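Local coordinates for protein amorpha-4,11-diene synthase (Artemisia annua, PDB 4FJQ) that probably cyclises farnesyl diphosphate to a sesquiterpene such as alpha-bisabolol or amorpha-4,11-diene, with release of diphosphate, at residues S411-L416 and L448-G453; L161-A166 and V182-H187. All blocks are in the same frame, centred on the assembly; numbering follows the deposited sequence.

How the contacts relate
The two contacts belong to different parts of a chain that is about two-thirds helix and has no strands. Contact 2 comes first in the sequence and closes before contact 1 opens; it pairs helices 157-167 and 175-195 within the N-terminal terpene synthase region. Contact 1 joins the helical turn 413-416 to helix 447-461 in the metal-binding region, which in this family carries the catalytic chemistry. Their centres are about 31 Å apart and their nearest atoms about 16 Å, so they do not touch and have no helix in common. Each is a mostly buried join, consistent with the two-domain, all-alpha architecture of plant sesquiterpene synthases, in which each domain has its own core.

Contact 1. Residues S411-L416 and L448-G453; sequences SIAVNL and LLRYKG
One face of the Leu-449/Arg-450 peptide carries the CG1 methyl of Val-414, where residues 411-416 meet 448-453, and the Ala-413 carbonyl oxygen faces Gly-453 CA. The setting is the all-helical class I terpene synthase fold, where the short, weakly bonded helical turn at 413-416 rests against helix 447-461. Val-414 CG1 reaches Arg-450 N at 3.5 Å, and the same methyl is 4.1 Å from Leu-449 CB. Its position follows from chi1 of -73°, which sets CG1 beside the backbone N of Val-414 and turns it onto the helix. Ala-413 points its methyl at the same helix, with CB 3.7 Å from Arg-450 O.

The side chain of Arg-450 runs out along the border of the contact, bent at chi3. A water accepts from Val-414 N at 3.3 Å and, weakly, from Arg-450 NE, giving a loose polar link beside the methyl-to-backbone packing. The guanidinium also makes a weak bond through NH2 to the carbonyl of Glu-445. Leu-449 leans on Asn-420 and Thr-423 of helix 419-429, and Val-414 also touches Asn-420, so that helix packs against both partners. Since Gly-453 has no side chain, the backbones can close to 4.6 Å between Ala-413 CA and Gly-453 CA, and a CA-H...O contact forms from Gly-453 CA to Ala-413 O, 3.5 Å long with 155° at the hydrogen.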
ATOM      1  N   SER A 411     -22.687  -1.051  -2.750  1.00 39.28           N
ATOM      2  CA  SER A 411     -22.912  -0.362  -4.020  1.00 36.10           C
ATOM      3  C   SER A 411     -22.309   1.038  -3.998  1.00 38.19           C
ATOM      4  O   SER A 411     -22.261   1.725  -5.016  1.00 41.80           O
ATOM      5  CB  SER A 411     -24.407  -0.275  -4.334  1.00 44.00           C
ATOM      6  OG  SER A 411     -25.010   0.823  -3.667  1.00 47.19           O
ATOM      7  N   ILE A 412     -21.841   1.451  -2.828  1.00 36.86           N
ATOM      8  CA  ILE A 412     -21.342   2.803  -2.626  1.00 40.82           C
ATOM      9  C   ILE A 412     -19.857   2.739  -2.266  1.00 37.94           C
ATOM     10  O   ILE A 412     -19.173   3.764  -2.127  1.00 35.84           O
ATOM     11  CB  ILE A 412     -22.197   3.528  -1.541  1.00 38.19           C
ATOM     12  CG1 ILE A 412     -22.841   4.779  -2.134  1.00 42.46           C
ATOM     13  CG2 ILE A 412     -21.417   3.806  -0.262  1.00 38.57           C
ATOM     14  CD1 ILE A 412     -23.654   4.479  -3.384  1.00 42.54           C
ATOM     15  N   ALA A 413     -19.373   1.505  -2.161  1.00 35.28           N
ATOM     16  CA  ALA A 413     -18.003   1.184  -1.744  1.00 38.81           C
ATOM     17  C   ALA A 413     -16.874   1.876  -2.521  1.00 29.42           C
ATOM     18  O   ALA A 413     -15.911   2.345  -1.929  1.00 31.43           O
ATOM     19  CB  ALA A 413     -17.794  -0.335  -1.760  1.00 30.60           C
ATOM     20  N   VAL A 414     -16.955   1.917  -3.843  1.00 24.61           N
ATOM     21  CA  VAL A 414     -15.857   2.521  -4.587  1.00 29.31           C
ATOM     22  C   VAL A 414     -15.578   3.955  -4.098  1.00 34.53           C
ATOM     23  O   VAL A 414     -14.420   4.397  -4.058  1.00 25.78           O
ATOM     24  CB  VAL A 414     -16.125   2.529  -6.097  1.00 30.43           C
ATOM     25  CG1 VAL A 414     -15.980   1.132  -6.675  1.00 31.71           C
ATOM     26  CG2 VAL A 414     -17.507   3.107  -6.382  1.00 32.10           C
ATOM     27  N   ASN A 415     -16.636   4.670  -3.710  1.00 29.75           N
ATOM     28  CA  ASN A 415     -16.499   6.080  -3.321  1.00 31.22           C
ATOM     29  C   ASN A 415     -16.400   6.363  -1.817  1.00 34.06           C
ATOM     30  O   ASN A 415     -15.613   7.215  -1.397  1.00 34.87           O
ATOM     31  CB  ASN A 415     -17.620   6.928  -3.941  1.00 29.37           C
ATOM     32  CG  ASN A 415     -17.510   7.026  -5.450  1.00 28.02           C
ATOM     33  OD1 ASN A 415     -16.488   7.450  -5.982  1.00 28.56           O
ATOM     34  ND2 ASN A 415     -18.565   6.628  -6.151  1.00 31.31           N
ATOM     35  N   LEU A 416     -17.181   5.655  -1.004  1.00 35.53           N
ATOM     36  CA  LEU A 416     -17.266   5.992   0.423  1.00 42.21           C
ATOM     37  C   LEU A 416     -15.913   5.996   1.153  1.00 39.50           C
ATOM     38  O   LEU A 416     -15.575   6.942   1.851  1.00 46.46           O
ATOM     39  CB  LEU A 416     -18.282   5.091   1.145  1.00 44.72           C
ATOM     40  CG  LEU A 416     -18.821   5.537   2.520  1.00 47.06           C
ATOM     41  CD1 LEU A 416     -17.730   5.654   3.590  1.00 49.06           C
ATOM     42  CD2 LEU A 416     -19.587   6.844   2.419  1.00 45.61           C
ATOM     43  N   LEU A 448     -11.909  -4.425  -8.601  1.00 18.58           N
ATOM     44  CA  LEU A 448     -10.737  -4.175  -7.775  1.00 18.71           C
ATOM     45  C   LEU A 448     -10.980  -2.996  -6.825  1.00 16.84           C
ATOM     46  O   LEU A 448     -10.665  -3.081  -5.646  1.00 16.03           O
ATOM     47  CB  LEU A 448      -9.490  -3.945  -8.631  1.00 17.85           C
ATOM     48  CG  LEU A 448      -8.199  -3.635  -7.857  1.00 19.30           C
ATOM     49  CD1 LEU A 448      -7.944  -4.662  -6.785  1.00 17.86           C
ATOM     50  CD2 LEU A 448      -6.994  -3.559  -8.799  1.00 18.74           C
ATOM     51  N   LEU A 449     -11.554  -1.908  -7.329  1.00 16.44           N
ATOM     52  CA  LEU A 449     -11.778  -0.727  -6.484  1.00 17.88           C
ATOM     53  C   LEU A 449     -12.972  -0.902  -5.553  1.00 19.07           C
ATOM     54  O   LEU A 449     -13.002  -0.371  -4.428  1.00 17.87           O
ATOM     55  CB  LEU A 449     -11.931   0.539  -7.329  1.00 17.22           C
ATOM     56  CG  LEU A 449     -10.695   0.876  -8.169  1.00 22.75           C
ATOM     57  CD1 LEU A 449     -10.907   2.135  -9.012  1.00 19.25           C
ATOM     58  CD2 LEU A 449      -9.453   1.009  -7.277  1.00 19.82           C
ATOM     59  N   ARG A 450     -13.964  -1.646  -6.020  1.00 19.50           N
ATOM     60  CA  ARG A 450     -15.083  -1.992  -5.162  1.00 22.59           C
ATOM     61  C   ARG A 450     -14.606  -2.827  -3.982  1.00 19.45           C
ATOM     62  O   ARG A 450     -15.004  -2.586  -2.837  1.00 20.57           O
ATOM     63  CB  ARG A 450     -16.144  -2.768  -5.939  1.00 24.36           C
ATOM     64  CG  ARG A 450     -17.262  -3.291  -5.065  1.00 29.21           C
ATOM     65  CD  ARG A 450     -18.372  -3.862  -5.922  1.00 37.09           C
ATOM     66  NE  ARG A 450     -18.656  -2.966  -7.040  1.00 46.61           N
ATOM     67  CZ  ARG A 450     -18.428  -3.254  -8.320  1.00 44.08           C
ATOM     68  NH1 ARG A 450     -17.924  -4.436  -8.670  1.00 39.85           N
ATOM     69  NH2 ARG A 450     -18.721  -2.359  -9.252  1.00 41.82           N
ATOM     70  N   TYR A 451     -13.775  -3.824  -4.272  1.00 17.11           N
ATOM     71  CA  TYR A 451     -13.217  -4.686  -3.228  1.00 18.49           C
ATOM     72  C   TYR A 451     -12.405  -3.887  -2.211  1.00 17.47           C
ATOM     73  O   TYR A 451     -12.481  -4.136  -1.014  1.00 22.33           O
ATOM     74  CB  TYR A 451     -12.358  -5.787  -3.851  1.00 17.79           C
ATOM     75  CG  TYR A 451     -13.161  -6.841  -4.583  1.00 19.90           C
ATOM     76  CD1 TYR A 451     -14.424  -7.199  -4.152  1.00 22.38           C
ATOM     77  CD2 TYR A 451     -12.651  -7.472  -5.710  1.00 18.61           C
ATOM     78  CE1 TYR A 451     -15.169  -8.174  -4.828  1.00 29.65           C
ATOM     79  CE2 TYR A 451     -13.378  -8.433  -6.392  1.00 18.99           C
ATOM     80  CZ  TYR A 451     -14.632  -8.782  -5.949  1.00 27.46           C
ATOM     81  OH  TYR A 451     -15.347  -9.747  -6.628  1.00 33.08           O
ATOM     82  N   LYS A 452     -11.628  -2.929  -2.704  1.00 22.35           N
ATOM     83  CA  LYS A 452     -10.847  -2.033  -1.857  1.00 17.99           C
ATOM     84  C   LYS A 452     -11.755  -1.288  -0.875  1.00 16.93           C
ATOM     85  O   LYS A 452     -11.508  -1.294   0.331  1.00 18.94           O
ATOM     86  CB  LYS A 452     -10.074  -1.040  -2.726  1.00 15.67           C
ATOM     87  CG  LYS A 452      -9.176  -0.042  -1.958  1.00 18.31           C
ATOM     88  CD  LYS A 452      -8.487   0.876  -2.960  1.00 21.65           C
ATOM     89  CE  LYS A 452      -7.268   1.599  -2.374  1.00 26.48           C
ATOM     90  NZ  LYS A 452      -7.614   2.566  -1.284  1.00 28.74           N
ATOM     91  N   GLY A 453     -12.821  -0.669  -1.381  1.00 19.77           N
ATOM     92  CA  GLY A 453     -13.785  -0.008  -0.507  1.00 19.87           C
ATOM     93  C   GLY A 453     -14.452  -0.925   0.509  1.00 21.23           C
ATOM     94  O   GLY A 453     -14.566  -0.598   1.695  1.00 19.84           O
TER
HETATM   95  O   HOH W   1     -19.159  -0.130  -5.104  1.00 30.95           O

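Contact 2. Residues L161-A166 and V182-H187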
ATOM      1  N   LEU A 161       9.786 -21.139   3.862  1.00 13.86           N
ATOM      2  CA  LEU A 161       9.478 -19.715   3.804  1.00 13.51           C
ATOM      3  C   LEU A 161       9.100 -19.293   2.384  1.00 12.34           C
ATOM      4  O   LEU A 161       8.136 -18.566   2.201  1.00 11.77           O
ATOM      5  CB  LEU A 161      10.677 -18.891   4.285  1.00 12.41           C
ATOM      6  CG  LEU A 161      10.877 -18.847   5.803  1.00 14.98           C
ATOM      7  CD1 LEU A 161      12.283 -18.306   6.158  1.00 17.67           C
ATOM      8  CD2 LEU A 161       9.788 -18.018   6.454  1.00 14.08           C
ATOM      9  N   GLU A 162       9.868 -19.738   1.389  1.00 12.06           N
ATOM     10  CA  GLU A 162       9.522 -19.449  -0.002  1.00 15.95           C
ATOM     11  C   GLU A 162       8.083 -19.906  -0.314  1.00 13.78           C
ATOM     12  O   GLU A 162       7.295 -19.144  -0.867  1.00 12.48           O
ATOM     13  CB  GLU A 162      10.530 -20.085  -0.983  1.00 15.68           C
ATOM     14  CG  GLU A 162      11.752 -19.198  -1.265  1.00 20.10           C
ATOM     15  CD  GLU A 162      12.822 -19.848  -2.170  1.00 23.97           C
ATOM     16  OE1 GLU A 162      12.545 -20.868  -2.824  1.00 23.97           O
ATOM     17  OE2 GLU A 162      13.954 -19.325  -2.220  1.00 23.21           O
ATOM     18  N   LEU A 163       7.754 -21.147   0.043  1.00 13.92           N
ATOM     19  CA  LEU A 163       6.404 -21.697  -0.160  1.00 11.87           C
ATOM     20  C   LEU A 163       5.345 -20.883   0.597  1.00 11.90           C
ATOM     21  O   LEU A 163       4.307 -20.521   0.044  1.00 10.69           O
ATOM     22  CB  LEU A 163       6.358 -23.173   0.293  1.00 11.58           C
ATOM     23  CG  LEU A 163       4.996 -23.866   0.191  1.00 12.62           C
ATOM     24  CD1 LEU A 163       4.421 -23.774  -1.242  1.00 14.44           C
ATOM     25  CD2 LEU A 163       5.113 -25.335   0.663  1.00 14.16           C
ATOM     26  N   TYR A 164       5.614 -20.592   1.868  1.00 11.07           N
ATOM     27  CA  TYR A 164       4.702 -19.781   2.654  1.00 12.75           C
ATOM     28  C   TYR A 164       4.403 -18.441   1.965  1.00 13.46           C
ATOM     29  O   TYR A 164       3.245 -18.045   1.835  1.00 13.38           O
ATOM     30  CB  TYR A 164       5.259 -19.559   4.072  1.00 12.65           C
ATOM     31  CG  TYR A 164       4.502 -18.529   4.869  1.00 12.60           C
ATOM     32  CD1 TYR A 164       3.349 -18.872   5.569  1.00 13.76           C
ATOM     33  CD2 TYR A 164       4.931 -17.207   4.920  1.00 14.20           C
ATOM     34  CE1 TYR A 164       2.646 -17.922   6.299  1.00 15.29           C
ATOM     35  CE2 TYR A 164       4.240 -16.254   5.644  1.00 13.53           C
ATOM     36  CZ  TYR A 164       3.102 -16.617   6.334  1.00 15.95           C
ATOM     37  OH  TYR A 164       2.410 -15.668   7.052  1.00 16.48           O
ATOM     38  N   GLU A 165       5.446 -17.748   1.523  1.00 11.69           N
ATOM     39  CA  GLU A 165       5.256 -16.427   0.940  1.00 14.72           C
ATOM     40  C   GLU A 165       4.463 -16.532  -0.364  1.00 11.53           C
ATOM     41  O   GLU A 165       3.655 -15.665  -0.666  1.00 10.56           O
ATOM     42  CB  GLU A 165       6.592 -15.684   0.751  1.00 13.65           C
ATOM     43  CG  GLU A 165       7.404 -15.508   2.055  1.00 13.42           C
ATOM     44  CD  GLU A 165       6.765 -14.525   3.032  1.00 18.88           C
ATOM     45  OE1 GLU A 165       5.609 -14.107   2.801  1.00 20.19           O
ATOM     46  OE2 GLU A 165       7.416 -14.161   4.041  1.00 23.96           O
ATOM     47  N   ALA A 166       4.662 -17.622  -1.102  1.00 10.45           N
ATOM     48  CA  ALA A 166       3.902 -17.841  -2.335  1.00 11.10           C
ATOM     49  C   ALA A 166       2.384 -17.966  -2.095  1.00 11.16           C
ATOM     50  O   ALA A 166       1.577 -17.510  -2.911  1.00 12.60           O
ATOM     51  CB  ALA A 166       4.432 -19.056  -3.074  1.00 13.52           C
ATOM     52  N   VAL A 182      -1.531 -23.893   5.434  1.00 17.80           N
ATOM     53  CA  VAL A 182      -1.676 -24.614   6.692  1.00 21.08           C
ATOM     54  C   VAL A 182      -0.378 -25.338   7.031  1.00 16.64           C
ATOM     55  O   VAL A 182       0.129 -25.248   8.137  1.00 18.78           O
ATOM     56  CB  VAL A 182      -2.815 -25.650   6.607  1.00 24.31           C
ATOM     57  CG1 VAL A 182      -2.781 -26.576   7.821  1.00 26.28           C
ATOM     58  CG2 VAL A 182      -4.163 -24.940   6.489  1.00 23.77           C
ATOM     59  N   PHE A 183       0.150 -26.047   6.050  1.00 16.98           N
ATOM     60  CA  PHE A 183       1.378 -26.823   6.194  1.00 19.43           C
ATOM     61  C   PHE A 183       2.595 -25.969   6.602  1.00 19.47           C
ATOM     62  O   PHE A 183       3.301 -26.292   7.561  1.00 18.73           O
ATOM     63  CB  PHE A 183       1.650 -27.541   4.868  1.00 16.89           C
ATOM     64  CG  PHE A 183       2.969 -28.279   4.804  1.00 17.90           C
ATOM     65  CD1 PHE A 183       3.099 -29.548   5.361  1.00 23.21           C
ATOM     66  CD2 PHE A 183       4.056 -27.728   4.139  1.00 20.80           C
ATOM     67  CE1 PHE A 183       4.288 -30.229   5.283  1.00 22.22           C
ATOM     68  CE2 PHE A 183       5.253 -28.413   4.051  1.00 20.58           C
ATOM     69  CZ  PHE A 183       5.366 -29.673   4.632  1.00 18.31           C
ATOM     70  N   THR A 184       2.854 -24.889   5.876  1.00 16.50           N
ATOM     71  CA  THR A 184       4.024 -24.074   6.194  1.00 13.05           C
ATOM     72  C   THR A 184       3.879 -23.370   7.541  1.00 14.70           C
ATOM     73  O   THR A 184       4.836 -23.336   8.325  1.00 17.97           O
ATOM     74  CB  THR A 184       4.351 -23.041   5.098  1.00 13.08           C
ATOM     75  OG1 THR A 184       3.202 -22.212   4.860  1.00 12.47           O
ATOM     76  CG2 THR A 184       4.801 -23.754   3.809  1.00 14.13           C
ATOM     77  N   GLN A 185       2.700 -22.812   7.811  1.00 14.37           N
ATOM     78  CA  GLN A 185       2.443 -22.139   9.090  1.00 18.48           C
ATOM     79  C   GLN A 185       2.752 -23.049  10.266  1.00 20.93           C
ATOM     80  O   GLN A 185       3.431 -22.643  11.206  1.00 21.59           O
ATOM     81  CB  GLN A 185       0.989 -21.673   9.218  1.00 19.14           C
ATOM     82  CG  GLN A 185       0.645 -20.400   8.466  1.00 23.06           C
ATOM     83  CD  GLN A 185      -0.818 -20.034   8.592  1.00 28.59           C
ATOM     84  OE1 GLN A 185      -1.691 -20.910   8.693  1.00 30.45           O
ATOM     85  NE2 GLN A 185      -1.100 -18.734   8.590  1.00 27.82           N
ATOM     86  N   SER A 186       2.246 -24.275  10.228  1.00 19.71           N
ATOM     87  CA  SER A 186       2.429 -25.167  11.368  1.00 22.14           C
ATOM     88  C   SER A 186       3.900 -25.530  11.551  1.00 22.74           C
ATOM     89  O   SER A 186       4.447 -25.440  12.662  1.00 23.23           O
ATOM     90  CB  SER A 186       1.549 -26.425  11.247  1.00 26.53           C
ATOM     91  OG  SER A 186       2.003 -27.284  10.212  1.00 33.16           O
ATOM     92  N   HIS A 187       4.554 -25.927  10.465  1.00 19.87           N
ATOM     93  CA  HIS A 187       5.959 -26.305  10.557  1.00 17.50           C
ATOM     94  C   HIS A 187       6.916 -25.138  10.841  1.00 18.20           C
ATOM     95  O   HIS A 187       7.930 -25.310  11.524  1.00 16.70           O
ATOM     96  CB  HIS A 187       6.376 -27.081   9.312  1.00 21.72           C
ATOM     97  CG  HIS A 187       5.800 -28.461   9.278  1.00 27.29           C
ATOM     98  ND1 HIS A 187       4.561 -28.738   8.737  1.00 29.49           N
ATOM     99  CD2 HIS A 187       6.252 -29.627   9.797  1.00 29.13           C
ATOM    100  CE1 HIS A 187       4.297 -30.023   8.888  1.00 33.22           C
ATOM    101  NE2 HIS A 187       5.309 -30.586   9.525  1.00 29.12           N
TER
HETATM  102  O   HOH W   2       0.632 -16.840   9.155  1.00 33.83           O
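The helical segments 161-166 and 182-187 cross at 132° between their N-to-C directions, nearer antiparallel than parallel, with axes 9.1 Å from each other at closest approach, and come nearest at Tyr-164 and Thr-184. Thr-184 points between two side chains of the facing helix. Its CG2 methyl meets the Leu-163 branch, 3.5 Å from CD2, while its OG1 sits at the edge of the Tyr-164 ring, in the ring plane and 3.4 Å from CD1. The hydroxyl lies between the backbone N and carbonyl carbon of its own residue (chi1 56°), a placing that also lets it hydrogen-bond back to the Ala-180 carbonyl one turn earlier. With an alanine in place of Thr-184, the space beside Leu-163 CD2 and the Tyr-164 ring edge would probably open and the Ala-180 carbonyl would lose this side-chain partner.

Further along the ring edge, Gln-185 CG approaches Tyr-164 CE1 at 3.9 Å. A water joins the polar ends of these two residues, donating to Tyr-164 OH and accepting from Gln-185 NE2 at 2.6 Å; Tyr-164 OH is also hydrogen-bonded to the Ala-209 carbonyl. Leu-163 CD2 extends obliquely toward the Phe-183 ring; His-187 ND1, hydrogen-bonded to Phe-183 O, lies over the rim of one face of that ring.

In this N-terminal alpha-helical domain, helix 120-129 packs against the Leu-163 side through Ser-121, whereas helix 200-211 meets Tyr-164 through Leu-210.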